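Side-chain contacts in lipolytic enzyme, G-D-S-L family (Bacteroides thetaiotaomicron, PDB 7BR2), which metabolizes the drug diltiazem as a gut bacterial serine esterase of the SGNH (GDSL) hydrolase family: residues F38-Y43 with I52-G57; K14-K17 with R21-F24; W371-F376 with F384-K389; V85-N90 with E164-S169. All blocks are in the same frame, centred on the assembly; numbering follows the deposited sequence.

Interaction 1 (F38-Y43 with I52-G57); sequences FIWLYY and IRVFNG
The indole of Trp40 lies over Val54 and the backbone around Arg53, so that helix 35-46 is packed against strand 53-58, an outermost strand of the parallel sheet of the SGNH hydrolase fold. Helix 35-46 lies on the connection between parallel neighbours 21-26 and 53-58, a beta-alpha-beta crossover. Val54 CG2 sits over one face of the indole in a CH-pi contact, 4.0 Å from the centroid of the five-membered ring and 27° off its normal. Further along the same face, the strand backbone takes over from the valine: Arg53 CA rides 3.5 Å above the ring plane, displaced toward the rim. CG of Trp40 is placed anti to the backbone N (chi1 -159°), which carries the long ring out from the helix and across the strand. The ring nitrogen has a partner beyond the contact, since NE1 is hydrogen-bonded to Tyr435 OH, while the aliphatic Ile52 CG1 comes within 3.8 Å of Trp40 CD1. An alanine in place of Trp40 is likely to open a gap over Val54 and to leave the Tyr435 hydroxyl without this bond. One turn on, Tyr43 extends the apolar seam, its hydroxyl engaged with Gln224 and with the backbone N of Phe16. The guanidinium of Arg53 forms a salt bridge with Asp428. Ile52 serves both Trp40 and Tyr43: beyond the CG1 that touches the indole, its CD1 is set over the Tyr43 ring, 4.1 Å from the centroid.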
# COMPACT_ATOMS: atom_id res chain seq x y z
N PHE A 38 -0.84 3.08 -0.22
CA PHE A 38 -1.78 2.62 -1.25
C PHE A 38 -2.97 1.90 -0.61
O PHE A 38 -4.12 2.05 -1.07
CB PHE A 38 -1.03 1.71 -2.23
CG PHE A 38 0.05 2.41 -3.03
CD1 PHE A 38 0.03 3.79 -3.20
CD2 PHE A 38 1.08 1.68 -3.62
CE1 PHE A 38 1.02 4.43 -3.94
CE2 PHE A 38 2.08 2.32 -4.36
CZ PHE A 38 2.04 3.69 -4.53
N ILE A 39 -2.73 1.15 0.46
CA ILE A 39 -3.81 0.49 1.19
C ILE A 39 -4.75 1.52 1.82
O ILE A 39 -5.99 1.42 1.74
CB ILE A 39 -3.24 -0.47 2.24
CG1 ILE A 39 -2.53 -1.66 1.59
CG2 ILE A 39 -4.35 -0.97 3.15
CD1 ILE A 39 -1.69 -2.50 2.59
N TRP A 40 -4.17 2.53 2.49
CA TRP A 40 -5.00 3.59 3.05
C TRP A 40 -5.78 4.29 1.94
O TRP A 40 -6.96 4.61 2.12
CB TRP A 40 -4.13 4.59 3.83
CG TRP A 40 -4.90 5.43 4.83
CD1 TRP A 40 -6.25 5.43 5.05
CD2 TRP A 40 -4.35 6.40 5.74
NE1 TRP A 40 -6.57 6.34 6.04
CE2 TRP A 40 -5.42 6.94 6.48
CE3 TRP A 40 -3.05 6.86 6.01
CZ2 TRP A 40 -5.24 7.92 7.46
CZ3 TRP A 40 -2.86 7.83 6.99
CH2 TRP A 40 -3.95 8.35 7.70
N LEU A 41 -5.14 4.52 0.78
CA LEU A 41 -5.84 5.13 -0.35
C LEU A 41 -7.07 4.32 -0.75
O LEU A 41 -8.14 4.88 -1.07
CB LEU A 41 -4.88 5.27 -1.53
CG LEU A 41 -5.41 5.92 -2.80
CD1 LEU A 41 -5.91 7.31 -2.48
CD2 LEU A 41 -4.31 5.98 -3.88
N TYR A 42 -6.94 3.00 -0.74
CA TYR A 42 -8.11 2.16 -1.00
C TYR A 42 -9.21 2.45 0.02
O TYR A 42 -10.37 2.66 -0.34
CB TYR A 42 -7.74 0.69 -0.96
CG TYR A 42 -8.91 -0.21 -1.26
CD1 TYR A 42 -9.24 -0.55 -2.56
CD2 TYR A 42 -9.70 -0.73 -0.23
CE1 TYR A 42 -10.32 -1.38 -2.84
CE2 TYR A 42 -10.77 -1.56 -0.50
CZ TYR A 42 -11.07 -1.88 -1.80
OH TYR A 42 -12.14 -2.70 -2.08
N TYR A 43 -8.87 2.44 1.31
CA TYR A 43 -9.92 2.67 2.30
C TYR A 43 -10.50 4.08 2.21
O TYR A 43 -11.69 4.28 2.47
CB TYR A 43 -9.39 2.44 3.72
CG TYR A 43 -9.35 0.99 4.13
CD1 TYR A 43 -8.31 0.16 3.73
CD2 TYR A 43 -10.37 0.44 4.89
CE1 TYR A 43 -8.28 -1.17 4.11
CE2 TYR A 43 -10.36 -0.88 5.27
CZ TYR A 43 -9.31 -1.69 4.87
OH TYR A 43 -9.30 -3.01 5.27
N ILE A 52 -10.22 5.70 8.98
CA ILE A 52 -9.23 4.91 9.68
C ILE A 52 -7.92 5.70 9.66
O ILE A 52 -7.82 6.75 9.01
CB ILE A 52 -9.02 3.52 9.03
CG1 ILE A 52 -8.39 3.70 7.64
CG2 ILE A 52 -10.36 2.80 8.90
CD1 ILE A 52 -7.77 2.45 7.10
N ARG A 53 -6.90 5.14 10.30
CA ARG A 53 -5.56 5.72 10.31
C ARG A 53 -4.55 4.61 10.11
O ARG A 53 -4.60 3.60 10.81
CB ARG A 53 -5.26 6.47 11.61
CG ARG A 53 -5.70 7.92 11.56
CD ARG A 53 -5.64 8.60 12.93
NE ARG A 53 -6.26 9.91 12.84
CZ ARG A 53 -5.62 10.99 12.40
NH1 ARG A 53 -4.35 10.92 12.02
NH2 ARG A 53 -6.27 12.15 12.32
N VAL A 54 -3.69 4.78 9.11
CA VAL A 54 -2.58 3.89 8.84
C VAL A 54 -1.28 4.58 9.24
O VAL A 54 -1.13 5.80 9.06
CB VAL A 54 -2.59 3.49 7.35
CG1 VAL A 54 -1.38 2.63 6.99
CG2 VAL A 54 -3.88 2.76 7.05
N PHE A 55 -0.34 3.81 9.79
CA PHE A 55 0.95 4.31 10.24
C PHE A 55 2.06 3.51 9.58
O PHE A 55 2.05 2.27 9.60
CB PHE A 55 1.09 4.21 11.77
CG PHE A 55 0.10 5.05 12.52
CD1 PHE A 55 -1.20 4.58 12.76
CD2 PHE A 55 0.44 6.31 12.99
CE1 PHE A 55 -2.13 5.36 13.45
CE2 PHE A 55 -0.48 7.09 13.68
CZ PHE A 55 -1.77 6.61 13.91
N ASN A 56 3.00 4.23 9.00
CA ASN A 56 4.28 3.66 8.60
C ASN A 56 5.14 3.40 9.84
O ASN A 56 5.49 4.34 10.56
CB ASN A 56 4.96 4.64 7.65
CG ASN A 56 6.29 4.15 7.11
OD1 ASN A 56 6.87 3.18 7.61
ND2 ASN A 56 6.81 4.86 6.10
N GLY A 57 5.48 2.14 10.13
CA GLY A 57 6.38 1.84 11.22
C GLY A 57 7.60 1.10 10.72
O GLY A 57 8.07 0.14 11.33

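Interaction 2 (K14-K17 with R21-F24); sequences KPFK and RAVF
In the central parallel sheet of the SGNH hydrolase fold, strand 21-26 receives Phe16 from the loop just before it, and the aromatic ring meets Ala22 and Phe24. The chain turns back between the two partners, and the CA atoms of Phe16 and Ala22 are still 7.8 Å apart, so it is the length of the phenylalanine that bridges the distance. Its CG stands anti to the carbonyl carbon (chi1 -54°), and this directs the ring at the strand. The methyl group of Ala22 lies over one face, in a CH-pi contact 3.8 Å from the ring centroid and 19° off the normal. It is displaced toward the rim, and its closest ring atom is Phe16 CZ, at 3.6 Å from Ala22 CB. Phe24, two residues along the strand, is met differently: its CZ lies at the edge of the Phe16 ring, near the ring plane, with the two CZ atoms of Phe16 and Phe24 4.2 Å apart. This second contact is slighter and purely apolar. Val82 and Met84 of strand 82-85 also touch Phe16, and the ring of Tyr43 from helix 35-46 meets it with planes at about 35°. Phe24 in turn packs edge-to-face with Phe220. Alternate residues of the strand, Ala22 and Phe24, thus supply the apolar surface that lies between sheet and helices in a three-layer alpha/beta/alpha sandwich.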
# COMPACT_ATOMS: atom_id res chain seq x y z
N LYS A 14 -8.90 -9.84 8.69
CA LYS A 14 -10.14 -9.08 8.76
C LYS A 14 -9.92 -7.66 8.24
O LYS A 14 -8.85 -7.08 8.46
CB LYS A 14 -10.69 -9.00 10.18
CG LYS A 14 -11.65 -10.10 10.56
CD LYS A 14 -12.04 -9.94 12.02
CE LYS A 14 -10.93 -10.32 12.98
NZ LYS A 14 -11.40 -10.22 14.40
N PRO A 15 -10.90 -7.09 7.55
CA PRO A 15 -10.77 -5.70 7.08
C PRO A 15 -10.68 -4.73 8.25
O PRO A 15 -11.11 -5.02 9.37
CB PRO A 15 -12.05 -5.46 6.28
CG PRO A 15 -12.99 -6.57 6.69
CD PRO A 15 -12.14 -7.73 7.05
N PHE A 16 -10.09 -3.57 7.99
CA PHE A 16 -10.12 -2.50 8.98
C PHE A 16 -11.53 -1.91 9.05
O PHE A 16 -12.28 -1.90 8.07
CB PHE A 16 -9.09 -1.42 8.63
CG PHE A 16 -7.68 -1.94 8.42
CD1 PHE A 16 -7.15 -2.90 9.26
CD2 PHE A 16 -6.89 -1.48 7.37
CE1 PHE A 16 -5.85 -3.38 9.07
CE2 PHE A 16 -5.59 -1.96 7.17
CZ PHE A 16 -5.07 -2.91 8.03
N LYS A 17 -11.91 -1.41 10.23
CA LYS A 17 -13.22 -0.81 10.45
C LYS A 17 -13.05 0.59 11.05
O LYS A 17 -11.93 1.00 11.37
CB LYS A 17 -14.13 -1.67 11.34
CG LYS A 17 -13.69 -1.72 12.80
CD LYS A 17 -14.62 -2.62 13.63
CE LYS A 17 -14.18 -2.72 15.11
NZ LYS A 17 -14.29 -1.43 15.87
N ARG A 21 -6.54 1.92 14.03
CA ARG A 21 -5.19 2.47 13.92
C ARG A 21 -4.30 1.30 13.49
O ARG A 21 -3.91 0.48 14.32
CB ARG A 21 -4.76 3.09 15.24
CG ARG A 21 -5.70 4.20 15.73
CD ARG A 21 -5.43 4.60 17.18
NE ARG A 21 -4.10 5.20 17.36
CZ ARG A 21 -3.76 6.44 17.00
NH1 ARG A 21 -4.65 7.24 16.40
NH2 ARG A 21 -2.53 6.88 17.23
N ALA A 22 -4.04 1.20 12.20
CA ALA A 22 -3.30 0.08 11.62
C ALA A 22 -1.85 0.49 11.44
O ALA A 22 -1.54 1.32 10.58
CB ALA A 22 -3.93 -0.33 10.29
N VAL A 23 -0.95 -0.12 12.21
CA VAL A 23 0.48 0.18 12.15
C VAL A 23 1.18 -0.95 11.40
O VAL A 23 1.02 -2.12 11.75
CB VAL A 23 1.09 0.35 13.55
CG1 VAL A 23 2.58 0.64 13.44
CG2 VAL A 23 0.36 1.45 14.34
N PHE A 24 1.96 -0.58 10.37
CA PHE A 24 2.73 -1.54 9.57
C PHE A 24 4.19 -1.50 10.00
O PHE A 24 4.94 -0.62 9.57
CB PHE A 24 2.60 -1.22 8.08
CG PHE A 24 1.26 -1.55 7.51
CD1 PHE A 24 0.22 -0.63 7.57
CD2 PHE A 24 1.04 -2.77 6.89
CE1 PHE A 24 -1.04 -0.93 7.04
CE2 PHE A 24 -0.20 -3.08 6.35
CZ PHE A 24 -1.24 -2.15 6.43

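Interaction 3 (W371-F376 with F384-K389); sequences WCQFGF and FANDRK
The CA atoms of Gln373 and Phe384 approach to 6.5 Å where the last turns of helix 344-377, widened to a pi-type turn at 373-376, face the loop that leads into helix 388-397. Gln373 carries the polar half of the contact. Its side chain is bent at chi2, which brings the amide up to the loop backbone. There OE1 accepts a hydrogen bond from Phe384 N of 2.8 Å, nearly straight at 171°, although the donor stands 55° out of the carbonyl plane and so does not lie on a lone pair. From the other end of the amide, Gln373 NE2 donates to a water at 3.1 Å, and that water also accepts from Asn386 N at 3.0 Å. Asn386 turns its ND2 to Tyr369 OH, a hydroxyl of the same long helix. The ring of Phe384 lies against the aliphatic part of Gln373, with CD1 3.9 Å from Gln373 CG. At its far end, Phe384 CZ meets Phe374 CZ at 3.6 Å; the ring planes are at 88°, yet the rings are obliquely placed. Asp387, at the N-cap position, caps Ala390 N at the start of the next helix. A single glutamine amide thus grips two backbone N-H groups of the loop, one directly and one through water, which probably helps to fix its course between the helices.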
# COMPACT_ATOMS: atom_id res chain seq x y z
N TRP A 371 14.59 7.04 12.80
CA TRP A 371 15.92 6.44 12.65
C TRP A 371 16.93 7.16 13.53
O TRP A 371 17.74 6.52 14.21
CB TRP A 371 16.42 6.46 11.21
CG TRP A 371 17.78 5.78 11.18
CD1 TRP A 371 18.02 4.44 11.01
CD2 TRP A 371 19.06 6.38 11.42
NE1 TRP A 371 19.36 4.19 11.10
CE2 TRP A 371 20.02 5.36 11.36
CE3 TRP A 371 19.49 7.69 11.68
CZ2 TRP A 371 21.39 5.60 11.54
CZ3 TRP A 371 20.85 7.92 11.86
CH2 TRP A 371 21.77 6.88 11.79
N CYS A 372 16.89 8.49 13.55
CA CYS A 372 17.83 9.19 14.44
C CYS A 372 17.69 8.68 15.87
O CYS A 372 18.68 8.41 16.55
CB CYS A 372 17.61 10.70 14.36
SG CYS A 372 18.19 11.38 12.78
N GLN A 373 16.45 8.44 16.29
CA GLN A 373 16.23 8.10 17.69
C GLN A 373 16.67 6.67 18.00
O GLN A 373 17.41 6.44 18.96
CB GLN A 373 14.77 8.31 18.08
CG GLN A 373 14.41 9.79 18.30
CD GLN A 373 15.21 10.46 19.43
OE1 GLN A 373 15.91 9.80 20.18
NE2 GLN A 373 15.08 11.79 19.56
N PHE A 374 16.21 5.69 17.21
CA PHE A 374 16.49 4.30 17.55
C PHE A 374 17.74 3.74 16.87
O PHE A 374 18.39 2.84 17.42
CB PHE A 374 15.27 3.43 17.22
CG PHE A 374 14.06 3.83 17.99
CD1 PHE A 374 13.87 3.38 19.29
CD2 PHE A 374 13.11 4.68 17.44
CE1 PHE A 374 12.75 3.77 20.01
CE2 PHE A 374 11.99 5.07 18.15
CZ PHE A 374 11.81 4.62 19.44
N GLY A 375 18.12 4.27 15.71
CA GLY A 375 19.33 3.84 15.05
C GLY A 375 20.59 4.54 15.51
O GLY A 375 21.68 4.11 15.12
N PHE A 376 20.48 5.61 16.31
CA PHE A 376 21.69 6.23 16.86
C PHE A 376 21.55 6.59 18.35
O PHE A 376 22.37 6.15 19.16
CB PHE A 376 22.08 7.48 16.07
CG PHE A 376 23.21 8.23 16.67
CD1 PHE A 376 24.51 7.75 16.58
CD2 PHE A 376 23.00 9.43 17.34
CE1 PHE A 376 25.57 8.43 17.15
CE2 PHE A 376 24.06 10.13 17.90
CZ PHE A 376 25.35 9.62 17.80
N PHE A 384 15.07 9.90 22.85
CA PHE A 384 14.09 10.96 23.11
C PHE A 384 14.63 12.06 24.02
O PHE A 384 13.86 12.84 24.58
CB PHE A 384 12.78 10.38 23.71
CG PHE A 384 12.05 9.44 22.79
CD1 PHE A 384 12.01 9.67 21.42
CD2 PHE A 384 11.45 8.30 23.29
CE1 PHE A 384 11.32 8.79 20.56
CE2 PHE A 384 10.76 7.40 22.45
CZ PHE A 384 10.70 7.64 21.08
N ALA A 385 15.96 12.14 24.17
CA ALA A 385 16.55 13.21 24.97
C ALA A 385 16.22 14.58 24.37
O ALA A 385 15.72 15.47 25.06
CB ALA A 385 18.06 13.02 25.09
N ASN A 386 16.49 14.74 23.07
CA ASN A 386 16.13 15.93 22.31
C ASN A 386 16.61 17.20 23.01
O ASN A 386 15.87 18.18 23.15
CB ASN A 386 14.62 15.97 22.05
CG ASN A 386 14.18 14.90 21.06
OD1 ASN A 386 14.92 14.52 20.16
ND2 ASN A 386 12.99 14.38 21.24
N ASP A 387 17.87 17.18 23.44
CA ASP A 387 18.43 18.24 24.27
C ASP A 387 19.87 18.52 23.85
O ASP A 387 20.36 17.99 22.85
CB ASP A 387 18.37 17.85 25.76
CG ASP A 387 19.07 16.52 26.04
OD1 ASP A 387 19.77 15.96 25.15
OD2 ASP A 387 18.98 16.04 27.17
N ARG A 388 20.57 19.32 24.67
CA ARG A 388 21.93 19.73 24.35
C ARG A 388 22.89 18.55 24.38
O ARG A 388 23.81 18.48 23.56
CB ARG A 388 22.40 20.82 25.31
CG ARG A 388 23.90 21.15 25.21
CD ARG A 388 24.30 21.74 23.84
NE ARG A 388 23.31 22.69 23.36
CZ ARG A 388 23.29 23.25 22.15
NH1 ARG A 388 24.24 22.97 21.27
NH2 ARG A 388 22.33 24.09 21.83
N LYS A 389 22.71 17.61 25.31
CA LYS A 389 23.59 16.45 25.29
C LYS A 389 23.34 15.59 24.04
O LYS A 389 24.29 14.99 23.51
CB LYS A 389 23.44 15.62 26.56
CG LYS A 389 24.50 14.51 26.64
CD LYS A 389 24.31 13.62 27.86
CE LYS A 389 25.50 12.68 28.07
NZ LYS A 389 25.97 12.76 29.51
O HOH W 1 17.48 12.42 21.39

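Interaction 4 (V85-N90 with E164-S169)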
# COMPACT_ATOMS: atom_id res chain seq x y z
N VAL A 85 3.20 -7.10 11.08
CA VAL A 85 4.60 -7.34 11.40
C VAL A 85 5.25 -8.06 10.23
O VAL A 85 4.81 -9.15 9.84
CB VAL A 85 4.76 -8.16 12.70
CG1 VAL A 85 6.22 -8.38 13.05
CG2 VAL A 85 4.02 -7.48 13.86
N THR A 86 6.27 -7.44 9.63
CA THR A 86 7.02 -8.02 8.52
C THR A 86 8.51 -7.76 8.71
O THR A 86 8.91 -6.69 9.17
CB THR A 86 6.56 -7.45 7.17
OG1 THR A 86 7.21 -8.17 6.11
CG2 THR A 86 6.89 -5.95 7.05
N PHE A 87 9.32 -8.76 8.39
CA PHE A 87 10.77 -8.67 8.57
C PHE A 87 11.40 -9.84 7.82
O PHE A 87 10.71 -10.72 7.30
CB PHE A 87 11.17 -8.70 10.05
CG PHE A 87 10.91 -10.01 10.72
CD1 PHE A 87 9.62 -10.42 11.00
CD2 PHE A 87 11.96 -10.85 11.06
CE1 PHE A 87 9.37 -11.63 11.61
CE2 PHE A 87 11.73 -12.06 11.68
CZ PHE A 87 10.43 -12.46 11.95
N GLY A 88 12.73 -9.83 7.77
CA GLY A 88 13.47 -10.95 7.20
C GLY A 88 14.40 -10.57 6.07
O GLY A 88 15.38 -11.28 5.82
N MET A 89 14.10 -9.50 5.34
CA MET A 89 14.97 -9.13 4.23
C MET A 89 16.39 -8.84 4.71
O MET A 89 17.37 -9.24 4.08
CB MET A 89 14.40 -7.95 3.46
CG MET A 89 15.26 -7.54 2.25
SD MET A 89 15.44 -8.79 0.94
CE MET A 89 13.81 -8.79 0.19
N ASN A 90 16.52 -8.16 5.85
CA ASN A 90 17.82 -7.89 6.45
C ASN A 90 18.29 -9.04 7.32
O ASN A 90 19.48 -9.35 7.34
CB ASN A 90 17.78 -6.59 7.25
CG ASN A 90 17.65 -5.38 6.36
OD1 ASN A 90 18.41 -5.22 5.40
ND2 ASN A 90 16.66 -4.54 6.64
N GLU A 164 7.75 -18.95 7.36
CA GLU A 164 7.07 -20.13 7.89
C GLU A 164 7.06 -20.12 9.41
O GLU A 164 6.07 -20.52 10.04
CB GLU A 164 7.72 -21.42 7.36
CG GLU A 164 6.95 -22.09 6.21
CD GLU A 164 5.44 -22.22 6.49
OE1 GLU A 164 5.06 -22.96 7.43
OE2 GLU A 164 4.62 -21.61 5.76
N TYR A 165 8.16 -19.67 10.03
CA TYR A 165 8.13 -19.52 11.48
C TYR A 165 7.05 -18.52 11.90
O TYR A 165 6.33 -18.74 12.89
CB TYR A 165 9.49 -19.10 12.01
CG TYR A 165 9.58 -19.29 13.50
CD1 TYR A 165 9.05 -18.35 14.38
CD2 TYR A 165 10.17 -20.42 14.04
CE1 TYR A 165 9.11 -18.52 15.74
CE2 TYR A 165 10.24 -20.61 15.41
CZ TYR A 165 9.70 -19.65 16.26
OH TYR A 165 9.77 -19.83 17.62
N GLN A 166 6.91 -17.42 11.14
CA GLN A 166 5.83 -16.48 11.40
C GLN A 166 4.46 -17.16 11.30
O GLN A 166 3.61 -16.98 12.17
CB GLN A 166 5.90 -15.32 10.41
CG GLN A 166 6.87 -14.24 10.75
CD GLN A 166 6.79 -13.12 9.75
OE1 GLN A 166 7.31 -13.23 8.64
NE2 GLN A 166 6.12 -12.03 10.12
N ARG A 167 4.24 -17.91 10.21
CA ARG A 167 2.94 -18.55 9.99
C ARG A 167 2.58 -19.46 11.16
O ARG A 167 1.46 -19.41 11.68
CB ARG A 167 2.95 -19.33 8.67
CG ARG A 167 1.59 -19.92 8.24
CD ARG A 167 1.72 -21.01 7.14
NE ARG A 167 2.28 -20.54 5.86
CZ ARG A 167 1.56 -20.02 4.85
NH1 ARG A 167 0.24 -19.90 4.95
NH2 ARG A 167 2.17 -19.63 3.73
N GLU A 168 3.53 -20.28 11.61
CA GLU A 168 3.23 -21.22 12.69
C GLU A 168 3.04 -20.51 14.02
O GLU A 168 2.19 -20.92 14.82
CB GLU A 168 4.33 -22.27 12.77
CG GLU A 168 4.47 -23.02 11.45
CD GLU A 168 5.71 -23.88 11.34
OE1 GLU A 168 6.49 -23.94 12.32
OE2 GLU A 168 5.91 -24.49 10.26
N SER A 169 3.80 -19.43 14.28
CA SER A 169 3.55 -18.64 15.47
C SER A 169 2.14 -18.07 15.45
O SER A 169 1.43 -18.09 16.46
CB SER A 169 4.60 -17.53 15.60
OG SER A 169 4.37 -16.73 16.75
O HOH W 2 8.24 -11.41 6.91
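Gln166 reaches out from helix 155-173 to the segment 85-90 and there meets Phe87 and the carbonyl of Val85. It buries the most surface of any residue in the contact, with its chain extended beyond CG (chi2 -177°) so that the amide arrives alongside the loop. Gln166 CD lies 3.5 Å from Phe87 CE1, and Gln166 CG is 3.7 Å from the same ring atom. Ring and amide planes are inclined at 57° and the two side chains run past each other in opposite directions. Phe87 has its CG between the backbone N and the carbonyl carbon (chi1 68°), a crowded position; its ring also lies nearly parallel to that of Phe117, from helix 102-125. At the amide end, Gln166 NE2 donates a weak, strongly bent hydrogen bond of 3.2 Å to Val85 O. Gln166 OE1 lies 2.7 Å from a water that also meets Phe87 O at 2.6 Å, though further acceptors compete for its protons. An alanine at the position of Gln166 would probably leave the water without one of its partners and open a gap beside the Phe87 ring. Next along the chain comes the Gly88-Met89-Asn90 sequence, which matches the Gly-x-Asn-Asp block of SGNH hydrolases, whose asparagine typically belongs to the oxyanion hole; Asn90 probably has that role here. The buried amide, with a weak bond to a carbonyl at one end and a water at the other, probably helps to satisfy the backbone leading into that block, with the Phe87 ring packed against CG and CD of Gln166.

Interactions 1 and 2 form one continuous region: their centres are 8 Å apart, and their strands, 53-58 and 21-26, are neighbours in the parallel sheet, with Arg53 O 2.8 Å from Ala22 N in a probable hydrogen bond. Interaction 4 follows the next strand, 82-85, where the chain leaves the sheet; its centre is about 19 Å from that of interaction 2 and about 21 Å from that of interaction 1. Ser28, His207 and Asp204 have the geometry of a catalytic triad and probably form the active site; strand 21-26 leads toward Ser28. Interaction 3 stands apart, its centre 27 to 29 Å from the others, among the helices of the C-terminal half.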